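Local atomic coordinates of cytochrome c-550 (Paracoccus denitrificans, PDB entry 1COT), a protein that binds heme c covalently and, as in other cytochromes c, probably carries single electrons between partners in electron transport. Residues A48-E51 / G52-Y55; K84-L87 / V88-D92; K10-N13 / K14-A17. All coordinates share one frame; numbering follows the deposited sequence.

Contact 1 (A48-E51 / G52-Y55). With HEC (heme c), chain B.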
loop_
_atom_site.group_PDB
_atom_site.type_symbol
_atom_site.label_atom_id
_atom_site.label_comp_id
_atom_site.label_asym_id
_atom_site.label_seq_id
_atom_site.Cartn_x
_atom_site.Cartn_y
_atom_site.Cartn_z
ATOM N N ALA A 48 4.906 2.226 6.210
ATOM C CA ALA A 48 5.420 1.093 6.978
ATOM C C ALA A 48 5.135 1.245 8.455
ATOM O O ALA A 48 6.052 1.192 9.275
ATOM C CB ALA A 48 6.923 0.966 6.754
ATOM N N SER A 49 3.868 1.436 8.798
ATOM C CA SER A 49 3.552 1.606 10.202
ATOM C C SER A 49 2.663 0.521 10.771
ATOM O O SER A 49 2.233 0.637 11.920
ATOM C CB SER A 49 3.025 2.994 10.518
ATOM O OG SER A 49 1.786 3.177 9.872
ATOM N N GLU A 50 2.375 -0.536 9.990
ATOM C CA GLU A 50 1.529 -1.622 10.484
ATOM C C GLU A 50 2.258 -2.341 11.617
ATOM O O GLU A 50 3.408 -2.766 11.501
ATOM C CB GLU A 50 0.940 -2.612 9.454
ATOM C CG GLU A 50 0.693 -4.025 10.029
ATOM C CD GLU A 50 -0.365 -4.831 9.320
ATOM O OE1 GLU A 50 -1.304 -4.069 8.821
ATOM O OE2 GLU A 50 -0.356 -6.046 9.222
ATOM N N GLU A 51 1.556 -2.447 12.731
ATOM C CA GLU A 51 2.068 -3.088 13.921
ATOM C C GLU A 51 2.236 -4.584 13.720
ATOM O O GLU A 51 1.335 -5.254 13.217
ATOM C CB GLU A 51 1.067 -2.780 15.053
ATOM C CG GLU A 51 1.543 -3.121 16.471
ATOM C CD GLU A 51 0.412 -2.979 17.454
ATOM O OE1 GLU A 51 -0.708 -2.626 17.136
ATOM O OE2 GLU A 51 0.774 -3.266 18.679
ATOM N N GLY A 52 3.394 -5.085 14.133
ATOM C CA GLY A 52 3.687 -6.496 14.005
ATOM C C GLY A 52 4.083 -6.902 12.595
ATOM O O GLY A 52 4.503 -8.045 12.382
ATOM N N PHE A 53 3.954 -5.995 11.623
ATOM C CA PHE A 53 4.331 -6.341 10.263
ATOM C C PHE A 53 5.828 -6.176 10.108
ATOM O O PHE A 53 6.400 -5.153 10.478
ATOM C CB PHE A 53 3.562 -5.583 9.166
ATOM C CG PHE A 53 3.879 -6.236 7.845
ATOM C CD1 PHE A 53 3.165 -7.370 7.456
ATOM C CD2 PHE A 53 4.901 -5.727 7.043
ATOM C CE1 PHE A 53 3.482 -7.983 6.244
ATOM C CE2 PHE A 53 5.227 -6.318 5.823
ATOM C CZ PHE A 53 4.506 -7.456 5.455
ATOM N N LYS A 54 6.470 -7.200 9.550
ATOM C CA LYS A 54 7.909 -7.164 9.341
ATOM C C LYS A 54 8.182 -6.627 7.945
ATOM O O LYS A 54 8.230 -7.369 6.964
ATOM C CB LYS A 54 8.566 -8.534 9.505
ATOM C CG LYS A 54 9.275 -8.758 10.834
ATOM C CD LYS A 54 9.251 -10.217 11.277
ATOM C CE LYS A 54 7.844 -10.757 11.469
ATOM N NZ LYS A 54 7.790 -11.955 12.317
ATOM N N TYR A 55 8.362 -5.328 7.871
ATOM C CA TYR A 55 8.624 -4.682 6.610
ATOM C C TYR A 55 10.037 -4.897 6.106
ATOM O O TYR A 55 10.940 -5.214 6.879
ATOM C CB TYR A 55 8.468 -3.181 6.866
ATOM C CG TYR A 55 7.027 -2.761 6.997
ATOM C CD1 TYR A 55 6.239 -2.625 5.851
ATOM C CD2 TYR A 55 6.460 -2.486 8.243
ATOM C CE1 TYR A 55 4.909 -2.224 5.956
ATOM C CE2 TYR A 55 5.133 -2.078 8.371
ATOM C CZ TYR A 55 4.364 -1.948 7.214
ATOM O OH TYR A 55 3.062 -1.554 7.307
HETATM FE FE HEC B . 1.473 -5.104 -1.525
HETATM C CHA HEC B . 3.244 -3.622 0.917
HETATM C CHB HEC B . -0.280 -2.276 -2.009
HETATM C CHC HEC B . -0.310 -6.602 -3.997
HETATM C CHD HEC B . 3.114 -8.015 -0.992
HETATM N NA HEC B . 1.475 -3.303 -0.735
HETATM C C1A HEC B . 2.303 -2.885 0.301
HETATM C C2A HEC B . 2.001 -1.508 0.620
HETATM C C3A HEC B . 1.009 -1.104 -0.194
HETATM C C4A HEC B . 0.685 -2.220 -1.025
HETATM C CMA HEC B . 0.345 0.251 -0.261
HETATM C CAA HEC B . 2.699 -0.701 1.681
HETATM C CBA HEC B . 1.914 -0.825 2.995
HETATM C CGA HEC B . 2.411 0.015 4.175
HETATM O O1A HEC B . 1.996 -0.425 5.212
HETATM O O2A HEC B . 3.116 0.993 4.117
HETATM N NB HEC B . 0.038 -4.576 -2.763
HETATM C C1B HEC B . -0.583 -3.366 -2.748
HETATM C C2B HEC B . -1.605 -3.378 -3.749
HETATM C C3B HEC B . -1.589 -4.582 -4.298
HETATM C C4B HEC B . -0.566 -5.317 -3.691
HETATM C CMB HEC B . -2.483 -2.154 -4.070
HETATM C CAB HEC B . -2.394 -5.018 -5.456
HETATM C CBB HEC B . -2.367 -4.280 -6.765
HETATM N NC HEC B . 1.412 -6.875 -2.343
HETATM C C1C HEC B . 0.608 -7.345 -3.347
HETATM C C2C HEC B . 0.878 -8.743 -3.608
HETATM C C3C HEC B . 1.838 -9.134 -2.741
HETATM C C4C HEC B . 2.152 -7.982 -1.954
HETATM C CMC HEC B . 0.187 -9.585 -4.675
HETATM C CAC HEC B . 2.483 -10.482 -2.560
HETATM C CBC HEC B . 2.784 -11.517 -3.597
HETATM N ND HEC B . 2.926 -5.697 -0.306
HETATM C C1D HEC B . 3.457 -6.959 -0.233
HETATM C C2D HEC B . 4.471 -6.983 0.804
HETATM C C3D HEC B . 4.471 -5.744 1.333
HETATM C C4D HEC B . 3.530 -4.942 0.636
HETATM C CMD HEC B . 5.329 -8.168 1.185
HETATM C CAD HEC B . 5.407 -5.232 2.358
HETATM C CBD HEC B . 6.523 -4.576 1.486
HETATM C CGD HEC B . 7.837 -4.320 2.121
HETATM O O1D HEC B . 8.072 -4.472 3.296
HETATM O O2D HEC B . 8.721 -3.895 1.333
#

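Contact 2 (K84-L87 / V88-D92)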
loop_
_atom_site.group_PDB
_atom_site.type_symbol
_atom_site.label_atom_id
_atom_site.label_comp_id
_atom_site.label_asym_id
_atom_site.label_seq_id
_atom_site.Cartn_x
_atom_site.Cartn_y
_atom_site.Cartn_z
ATOM N N LYS A 84 9.864 -1.010 -6.629
ATOM C CA LYS A 84 11.298 -0.899 -6.780
ATOM C C LYS A 84 11.841 0.492 -7.033
ATOM O O LYS A 84 12.579 1.057 -6.222
ATOM C CB LYS A 84 11.905 -1.987 -7.650
ATOM C CG LYS A 84 13.427 -1.919 -7.735
ATOM C CD LYS A 84 14.204 -2.052 -6.424
ATOM C CE LYS A 84 15.704 -1.827 -6.561
ATOM N NZ LYS A 84 16.524 -2.987 -6.191
ATOM N N PRO A 85 11.490 1.071 -8.165
ATOM C CA PRO A 85 11.975 2.398 -8.497
ATOM C C PRO A 85 11.549 3.455 -7.496
ATOM O O PRO A 85 12.253 4.431 -7.233
ATOM C CB PRO A 85 11.396 2.708 -9.875
ATOM C CG PRO A 85 10.576 1.503 -10.323
ATOM C CD PRO A 85 10.743 0.419 -9.268
ATOM N N TRP A 86 10.366 3.261 -6.931
ATOM C CA TRP A 86 9.859 4.197 -5.964
ATOM C C TRP A 86 10.783 4.206 -4.753
ATOM O O TRP A 86 11.168 5.267 -4.245
ATOM C CB TRP A 86 8.445 3.819 -5.544
ATOM C CG TRP A 86 7.777 4.907 -4.768
ATOM C CD1 TRP A 86 7.187 6.012 -5.287
ATOM C CD2 TRP A 86 7.619 5.009 -3.341
ATOM N NE1 TRP A 86 6.673 6.782 -4.287
ATOM C CE2 TRP A 86 6.914 6.196 -3.072
ATOM C CE3 TRP A 86 8.000 4.198 -2.275
ATOM C CZ2 TRP A 86 6.595 6.598 -1.774
ATOM C CZ3 TRP A 86 7.683 4.592 -0.994
ATOM C CH2 TRP A 86 6.985 5.779 -0.738
ATOM N N LEU A 87 11.128 3.004 -4.294
ATOM C CA LEU A 87 12.015 2.853 -3.154
ATOM C C LEU A 87 13.395 3.440 -3.479
ATOM O O LEU A 87 13.987 4.115 -2.638
ATOM C CB LEU A 87 12.130 1.374 -2.728
ATOM C CG LEU A 87 10.861 0.825 -2.085
ATOM C CD1 LEU A 87 11.038 -0.676 -1.880
ATOM C CD2 LEU A 87 10.640 1.514 -0.745
ATOM N N VAL A 88 13.922 3.217 -4.694
ATOM C CA VAL A 88 15.222 3.769 -5.056
ATOM C C VAL A 88 15.150 5.281 -4.984
ATOM O O VAL A 88 16.042 5.970 -4.478
ATOM C CB VAL A 88 15.666 3.336 -6.446
ATOM C CG1 VAL A 88 16.950 4.057 -6.825
ATOM C CG2 VAL A 88 15.875 1.819 -6.467
ATOM N N LYS A 89 14.062 5.800 -5.511
ATOM C CA LYS A 89 13.826 7.223 -5.510
ATOM C C LYS A 89 13.814 7.847 -4.117
ATOM O O LYS A 89 14.487 8.844 -3.854
ATOM C CB LYS A 89 12.522 7.513 -6.241
ATOM C CG LYS A 89 12.063 8.946 -6.032
ATOM C CD LYS A 89 10.905 9.371 -6.922
ATOM C CE LYS A 89 9.528 8.971 -6.414
ATOM N NZ LYS A 89 8.506 9.953 -6.809
ATOM N N MET A 90 13.032 7.255 -3.216
ATOM C CA MET A 90 12.862 7.728 -1.844
ATOM C C MET A 90 14.006 7.497 -0.867
ATOM O O MET A 90 14.053 8.100 0.207
ATOM C CB MET A 90 11.552 7.165 -1.258
ATOM C CG MET A 90 10.339 7.488 -2.112
ATOM S SD MET A 90 10.041 9.266 -2.231
ATOM C CE MET A 90 9.969 9.729 -0.480
ATOM N N THR A 91 14.910 6.610 -1.238
ATOM C CA THR A 91 16.034 6.307 -0.388
ATOM C C THR A 91 17.317 6.716 -1.065
ATOM O O THR A 91 18.369 6.788 -0.438
ATOM C CB THR A 91 16.157 4.786 -0.211
ATOM O OG1 THR A 91 16.432 4.169 -1.460
ATOM C CG2 THR A 91 14.906 4.214 0.449
ATOM N N ASP A 92 17.212 6.965 -2.358
ATOM C CA ASP A 92 18.378 7.337 -3.127
ATOM C C ASP A 92 19.333 6.161 -3.066
ATOM O O ASP A 92 20.543 6.339 -3.158
ATOM C CB ASP A 92 19.098 8.554 -2.532
ATOM C CG ASP A 92 18.970 9.762 -3.396
ATOM O OD1 ASP A 92 19.647 9.947 -4.389
ATOM O OD2 ASP A 92 18.050 10.589 -2.963
#

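Contact 3 (K10-N13 / K14-A17). With HEC (heme c), chain B.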
loop_
_atom_site.group_PDB
_atom_site.type_symbol
_atom_site.label_atom_id
_atom_site.label_comp_id
_atom_site.label_asym_id
_atom_site.label_seq_id
_atom_site.Cartn_x
_atom_site.Cartn_y
_atom_site.Cartn_z
ATOM N N LYS A 10 -12.619 -4.746 -7.774
ATOM C CA LYS A 10 -12.329 -5.888 -8.618
ATOM C C LYS A 10 -10.819 -5.966 -8.812
ATOM O O LYS A 10 -10.221 -7.041 -8.797
ATOM C CB LYS A 10 -12.921 -5.716 -10.001
ATOM C CG LYS A 10 -14.429 -5.768 -10.060
ATOM C CD LYS A 10 -14.885 -5.711 -11.502
ATOM C CE LYS A 10 -15.823 -4.551 -11.782
ATOM N NZ LYS A 10 -17.081 -4.983 -12.409
ATOM N N GLU A 11 -10.182 -4.817 -9.011
ATOM C CA GLU A 11 -8.737 -4.800 -9.199
ATOM C C GLU A 11 -8.013 -5.398 -7.997
ATOM O O GLU A 11 -6.948 -6.010 -8.105
ATOM C CB GLU A 11 -8.194 -3.358 -9.386
ATOM C CG GLU A 11 -8.568 -2.632 -10.691
ATOM C CD GLU A 11 -8.185 -3.323 -11.966
ATOM O OE1 GLU A 11 -7.365 -4.339 -11.823
ATOM O OE2 GLU A 11 -8.591 -2.961 -13.062
ATOM N N PHE A 12 -8.621 -5.214 -6.826
ATOM C CA PHE A 12 -8.099 -5.703 -5.561
ATOM C C PHE A 12 -7.919 -7.205 -5.552
ATOM O O PHE A 12 -7.179 -7.759 -4.733
ATOM C CB PHE A 12 -8.939 -5.216 -4.370
ATOM C CG PHE A 12 -8.104 -5.299 -3.128
ATOM C CD1 PHE A 12 -7.153 -4.320 -2.865
ATOM C CD2 PHE A 12 -8.260 -6.371 -2.250
ATOM C CE1 PHE A 12 -6.375 -4.426 -1.711
ATOM C CE2 PHE A 12 -7.487 -6.470 -1.094
ATOM C CZ PHE A 12 -6.533 -5.489 -0.822
ATOM N N ASN A 13 -8.587 -7.897 -6.484
ATOM C CA ASN A 13 -8.416 -9.325 -6.533
ATOM C C ASN A 13 -6.962 -9.653 -6.830
ATOM O O ASN A 13 -6.496 -10.755 -6.539
ATOM C CB ASN A 13 -9.320 -10.017 -7.547
ATOM C CG ASN A 13 -10.754 -10.020 -7.057
ATOM O OD1 ASN A 13 -11.015 -10.162 -5.850
ATOM N ND2 ASN A 13 -11.679 -9.830 -7.990
ATOM N N LYS A 14 -6.229 -8.700 -7.401
ATOM C CA LYS A 14 -4.822 -8.927 -7.700
ATOM C C LYS A 14 -3.987 -8.770 -6.450
ATOM O O LYS A 14 -2.842 -9.239 -6.384
ATOM C CB LYS A 14 -4.294 -7.853 -8.647
ATOM C CG LYS A 14 -4.502 -8.258 -10.079
ATOM C CD LYS A 14 -5.481 -7.330 -10.752
ATOM C CE LYS A 14 -5.787 -7.834 -12.143
ATOM N NZ LYS A 14 -6.970 -7.175 -12.694
ATOM N N CYS A 15 -4.537 -8.087 -5.453
ATOM C CA CYS A 15 -3.802 -7.831 -4.222
ATOM C C CYS A 15 -4.118 -8.737 -3.069
ATOM O O CYS A 15 -3.303 -8.947 -2.169
ATOM C CB CYS A 15 -4.196 -6.442 -3.701
ATOM S SG CYS A 15 -4.173 -5.193 -5.017
ATOM N N LYS A 16 -5.331 -9.251 -3.108
ATOM C CA LYS A 16 -5.812 -10.087 -2.049
ATOM C C LYS A 16 -5.035 -11.300 -1.589
ATOM O O LYS A 16 -5.160 -11.736 -0.443
ATOM C CB LYS A 16 -7.306 -10.126 -1.962
ATOM C CG LYS A 16 -7.905 -11.218 -2.827
ATOM C CD LYS A 16 -9.406 -11.103 -2.794
ATOM C CE LYS A 16 -10.090 -12.376 -3.234
ATOM N NZ LYS A 16 -11.553 -12.259 -3.282
ATOM N N ALA A 17 -4.232 -11.834 -2.490
ATOM C CA ALA A 17 -3.421 -12.986 -2.168
ATOM C C ALA A 17 -2.460 -12.642 -1.028
ATOM O O ALA A 17 -2.048 -13.517 -0.269
ATOM C CB ALA A 17 -2.644 -13.452 -3.391
HETATM FE FE HEC B . 1.473 -5.104 -1.525
HETATM C CHA HEC B . 3.244 -3.622 0.917
HETATM C CHB HEC B . -0.280 -2.276 -2.009
HETATM C CHC HEC B . -0.310 -6.602 -3.997
HETATM C CHD HEC B . 3.114 -8.015 -0.992
HETATM N NA HEC B . 1.475 -3.303 -0.735
HETATM C C1A HEC B . 2.303 -2.885 0.301
HETATM C C2A HEC B . 2.001 -1.508 0.620
HETATM C C3A HEC B . 1.009 -1.104 -0.194
HETATM C C4A HEC B . 0.685 -2.220 -1.025
HETATM C CMA HEC B . 0.345 0.251 -0.261
HETATM C CAA HEC B . 2.699 -0.701 1.681
HETATM C CBA HEC B . 1.914 -0.825 2.995
HETATM C CGA HEC B . 2.411 0.015 4.175
HETATM O O1A HEC B . 1.996 -0.425 5.212
HETATM O O2A HEC B . 3.116 0.993 4.117
HETATM N NB HEC B . 0.038 -4.576 -2.763
HETATM C C1B HEC B . -0.583 -3.366 -2.748
HETATM C C2B HEC B . -1.605 -3.378 -3.749
HETATM C C3B HEC B . -1.589 -4.582 -4.298
HETATM C C4B HEC B . -0.566 -5.317 -3.691
HETATM C CMB HEC B . -2.483 -2.154 -4.070
HETATM C CAB HEC B . -2.394 -5.018 -5.456
HETATM C CBB HEC B . -2.367 -4.280 -6.765
HETATM N NC HEC B . 1.412 -6.875 -2.343
HETATM C C1C HEC B . 0.608 -7.345 -3.347
HETATM C C2C HEC B . 0.878 -8.743 -3.608
HETATM C C3C HEC B . 1.838 -9.134 -2.741
HETATM C C4C HEC B . 2.152 -7.982 -1.954
HETATM C CMC HEC B . 0.187 -9.585 -4.675
HETATM C CAC HEC B . 2.483 -10.482 -2.560
HETATM C CBC HEC B . 2.784 -11.517 -3.597
HETATM N ND HEC B . 2.926 -5.697 -0.306
HETATM C C1D HEC B . 3.457 -6.959 -0.233
HETATM C C2D HEC B . 4.471 -6.983 0.804
HETATM C C3D HEC B . 4.471 -5.744 1.333
HETATM C C4D HEC B . 3.530 -4.942 0.636
HETATM C CMD HEC B . 5.329 -8.168 1.185
HETATM C CAD HEC B . 5.407 -5.232 2.358
HETATM C CBD HEC B . 6.523 -4.576 1.486
HETATM C CGD HEC B . 7.837 -4.320 2.121
HETATM O O1D HEC B . 8.072 -4.472 3.296
HETATM O O2D HEC B . 8.721 -3.895 1.333
HETATM O O HOH W 1 -8.837 -8.671 -10.933
HETATM O O HOH W 2 -4.504 -12.032 -5.406
#

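Contact 1 (A48-E51 / G52-Y55)
Ala-48 lies over one face of the Tyr-55 ring. Its CA is 3.5 Å from the Tyr-55 ring centroid as a CH-pi contact, while CB rests toward the CG end of the same ring. The N-H of Ala-48 is also a ligand contact, donating to heme O2A at 3.0 Å.

At Glu-50 the chain turns its N-H to the edge of the Tyr-55 ring and gives a hydrogen bond to Tyr-55 OH (3.0 Å from Glu-50 N, N-H...O angle 152°). That hydroxyl in turn donates to heme O1A, 2.6 Å from Tyr-55 OH, so two bonds fix the phenol oxygen and both oxygens of one propionate are held from this one loop. The Glu-50 side chain swings across Phe-53, its CG 3.4 Å from Phe-53 CB, with the carboxylate nearly perpendicular to the ring; its OE1 is taken by the N-H of Asn-38.

Glu-51 and Gly-52 form the corner of a type II beta turn running from Glu-50 to Phe-53. Phe-53 N closes it on Glu-50 O (3.3 Å), approaching from above the carbonyl plane. Positive phi favours glycine at the third position, and a CB there would run into Glu-51 O. Past the turn, Phe-53 has CG anti to the backbone N (chi1 -169°), which carries CD2 over the centre of the Tyr-55 face opposite Ala-48 and CE2 to heme CAD. The phenol ring is thus held between Ala-48 on one face and the Phe-53 ring on the other.

Pro-37 and Leu-60 touch Tyr-55 as well. With Arg-45, Gly-56, Trp-71 and Lys-99 also hydrogen-bonded to the heme, the loop illustrates how a cytochrome c pocket binds a heme propionate through a tyrosine hydroxyl and a backbone amide.

Contact 2 (K84-L87 / V88-D92)
Trp-86 and Met-90, one turn apart, pack against each other in a local i to i+4 contact within helix 83-91, the penultimate helix of the chain. Met-90 sets its CG almost squarely over the six-membered ring of Trp-86, 3.7 Å from CG to the ring centroid and only 7° off the normal. Beyond it, SD stands obliquely at 4.8 Å from the same centroid, a Met-aromatic contact. Trp-86 reaches this position with CG anti to the backbone N (chi1 -168°), which directs the indole along the helix toward the next turn. Lys-89 passes beside the pyrrole part, CE 3.9 Å from Trp-86 CD1, on its way to a salt bridge between NZ and Glu-78. Elsewhere the indole meets the rings of Trp-71 and Tyr-79.

On another side of the helix the aliphatic part of Lys-84 touches Val-88, CE to CG2 at 3.7 Å. Backbone bonds from Val-88, Lys-89 and Met-90 to the carbonyls four residues back hold these side chains in step.

Near the C-terminal end the pattern changes. Thr-91 OG1 donates to Leu-87 O at 2.7 Å, and Thr-91 N adds a weak bond to that oxygen; the Thr-91 chi1 of 64° tucks the hydroxyl back against the preceding turn. The same OG1 accepts from the N-H of Asp-93, just past Asp-92, where phi turns positive and the helix is left.

Chemically, then, a methylene covers an aromatic face already set among other rings, with a polarisable sulfur obliquely beside it, while a buried threonine hydroxyl is satisfied twice, joining the last helical turn to the chain that follows.

Contact 3 (K10-N13 / K14-A17)
Phe-12 offers one ring face to Cys-15, whose CB lies 3.7 Å from the ring centroid, displaced toward the rim on the CE1 side, as a CH-pi contact. Cys-15 SG follows obliquely at 4.4 Å from that centroid. Lys-16 CB approaches the CE2 side at a slant. Ile-30, Leu-39, Val-111 and Leu-115 also touch Phe-12. With an alanine at Phe-12, Cys-15 CB and SG would probably lose their aromatic backing, and a gap is likely to open toward helix 108-117.

Backbone bonds reinforce the packing: Phe-12 O accepts from both Cys-15 N (2.8 Å) and Lys-16 N (2.9 Å), the latter nearly in line with the carbonyl. Outside, Lys-14 runs alongside Glu-11, and its NZ makes a salt bridge to OE1 at 3.0 Å on the syn side; a water links the same NZ to Lys-10 O.

With SG anti to its carbonyl carbon (chi1 -47°), Cys-15 points its sulfur at the heme, where SG is bonded covalently to CAB at 1.8 Å. Together with Cys-18 and the iron ligand His-19, it belongs to the CXXCH heme-attachment motif of c-type cytochromes, here following the N-terminal helix.

In the fold
The three contacts show how local turns of chain can be distributed round one cofactor. Contacts 1 and 3 both touch the heme yet lie about 20 Å apart between centres: 10-17 supplies a thioether link, 48-55 grips a propionate. Contact 2 does not bind the heme through a hydrogen bond or covalent link, but the Leu-87 side chain comes within about 5 Å of it and about 7 Å of that of the axial ligand Met-100. Contacts 2 and 3 fall on opposite sides of the chain's centre, their centres about 24 Å apart. Helix 57-65 joins contacts 1 and 2, touching Tyr-55 through Leu-60 and Met-90 through Val-62.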